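PDB 4ZKQ: uncharacterized protein from Cricetid herpesvirus 2, which probably binds host chemokines as a viral decoy receptor, sequestering them from their cellular receptors. Local coordinates for residues 35-38 and 39-43. Residues are numbered along the deposited sequence; the frame is centred on the assembly and turned at random.
Sequences TISL and PIKLP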
loop_
_atom_site.group_PDB
_atom_site.type_symbol
_atom_site.label_atom_id
_atom_site.label_comp_id
_atom_site.label_asym_id
_atom_site.label_seq_id
_atom_site.Cartn_x
_atom_site.Cartn_y
_atom_site.Cartn_z
ATOM N N THR A 35 10.415 -8.745 -11.855
ATOM C CA THR A 35 9.417 -7.722 -12.148
ATOM C C THR A 35 8.242 -8.326 -12.895
ATOM O O THR A 35 8.348 -9.412 -13.465
ATOM C CB THR A 35 9.997 -6.583 -13.006
ATOM O OG1 THR A 35 10.411 -7.116 -14.268
ATOM C CG2 THR A 35 11.184 -5.925 -12.320
ATOM N N ILE A 36 7.118 -7.618 -12.880
ATOM C CA ILE A 36 5.941 -8.027 -13.629
ATOM C C ILE A 36 6.107 -7.617 -15.083
ATOM O O ILE A 36 6.393 -6.462 -15.373
ATOM C CB ILE A 36 4.660 -7.397 -13.059
ATOM C CG1 ILE A 36 4.421 -7.894 -11.633
ATOM C CG2 ILE A 36 3.462 -7.731 -13.934
ATOM C CD1 ILE A 36 3.246 -7.233 -10.932
ATOM N N SER A 37 5.924 -8.574 -15.986
ATOM C CA SER A 37 6.007 -8.320 -17.418
ATOM C C SER A 37 4.605 -8.145 -18.005
ATOM O O SER A 37 3.707 -8.936 -17.719
ATOM C CB SER A 37 6.750 -9.470 -18.112
ATOM O OG SER A 37 6.556 -9.450 -19.514
ATOM N N LEU A 38 4.413 -7.097 -18.804
ATOM C CA LEU A 38 3.154 -6.918 -19.536
ATOM C C LEU A 38 3.338 -7.230 -21.019
ATOM O O LEU A 38 4.376 -6.908 -21.595
ATOM C CB LEU A 38 2.623 -5.495 -19.373
ATOM C CG LEU A 38 2.381 -4.992 -17.954
ATOM C CD1 LEU A 38 1.772 -3.596 -17.988
ATOM C CD2 LEU A 38 1.479 -5.954 -17.215
ATOM N N PRO A 39 2.325 -7.845 -21.648
ATOM C CA PRO A 39 1.061 -8.204 -21.006
ATOM C C PRO A 39 1.222 -9.397 -20.071
ATOM O O PRO A 39 2.147 -10.194 -20.234
ATOM C CB PRO A 39 0.154 -8.554 -22.191
ATOM C CG PRO A 39 1.104 -9.069 -23.226
ATOM C CD PRO A 39 2.355 -8.242 -23.068
ATOM N N ILE A 40 0.326 -9.509 -19.099
ATOM C CA ILE A 40 0.368 -10.599 -18.135
ATOM C C ILE A 40 0.371 -11.952 -18.836
ATOM O O ILE A 40 -0.444 -12.201 -19.720
ATOM C CB ILE A 40 -0.827 -10.535 -17.176
ATOM C CG1 ILE A 40 -0.807 -9.214 -16.392
ATOM C CG2 ILE A 40 -0.826 -11.748 -16.227
ATOM C CD1 ILE A 40 0.414 -9.044 -15.492
ATOM N N LYS A 41 1.293 -12.819 -18.429
ATOM C CA LYS A 41 1.391 -14.164 -18.998
ATOM C C LYS A 41 1.562 -15.220 -17.908
ATOM O O LYS A 41 1.911 -16.366 -18.192
ATOM C CB LYS A 41 2.560 -14.231 -19.985
ATOM C CG LYS A 41 3.906 -13.873 -19.364
ATOM C CD LYS A 41 5.015 -13.783 -20.406
ATOM C CE LYS A 41 6.300 -13.236 -19.802
ATOM N NZ LYS A 41 7.491 -13.510 -20.652
ATOM N N LEU A 42 1.315 -14.821 -16.662
ATOM C CA LEU A 42 1.456 -15.709 -15.511
ATOM C C LEU A 42 0.169 -15.733 -14.701
ATOM O O LEU A 42 -0.550 -14.734 -14.651
ATOM C CB LEU A 42 2.607 -15.255 -14.608
ATOM C CG LEU A 42 4.032 -15.315 -15.153
ATOM C CD1 LEU A 42 4.991 -14.704 -14.139
ATOM C CD2 LEU A 42 4.431 -16.746 -15.477
ATOM N N PRO A 43 -0.132 -16.871 -14.056
ATOM C CA PRO A 43 -1.273 -16.840 -13.138
ATOM C C PRO A 43 -0.987 -15.947 -11.934
ATOM O O PRO A 43 0.176 -15.673 -11.639
ATOM C CB PRO A 43 -1.431 -18.307 -12.716
ATOM C CG PRO A 43 -0.105 -18.920 -12.946
ATOM C CD PRO A 43 0.493 -18.202 -14.122
HETATM O O HOH W 1 3.476 -11.551 -16.848
HETATM O O HOH W 2 4.747 -10.460 -21.030
#
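Ser37 OG and the carbonyl oxygen of Pro39 are joined through one water: its oxygen lies 2.6 Å from Ser37 OG and 2.7 Å from Pro39 O, to which it donates. A second water makes another bridge, donating to Ser37 O at 2.8 Å and accepting from the backbone N of Lys41. A chi1 of 165° turns Ser37 OG away from its own N and to the side of its carbonyl group, and OG and O of this one residue each hold a different water. These two bridges link the arms of the bend where no direct hydrogen bond does; Ser37 O and Pro39 O, 3.2 Å apart, are both acceptors and cannot bond to each other, and each instead takes a proton from its own water. Close to the bridges, the extended Lys41 chain reaches back alongside the Ser37 side chain, bringing CE to 3.8 Å from Ser37 OG.

The bend is centred on the cis peptide bond between Leu38 and Pro39, which leaves Leu38 CA and Pro39 CA 2.9 Å apart, within the loop that leads from strand 23-26 to helix 44-51. Pro43 occupies the N-cap position of that helix. Away from the waters, the methyl CD1 of Ile40 is the meeting point of an apolar cluster: it touches Ile36 CG2 from one arm and, likewise at 3.7 Å, Leu38 CD2. With chi2 at -63° the Ile40 chain bends at CG1 instead of running extended, which carries CD1 toward the two earlier residues. Ile40 is buried, and the cluster continues into the fold: Ile36 and Ile40 both touch Ile47 of the following helix, while Leu38, Pro39 and Ile40 touch Phe137 of strand 132-143.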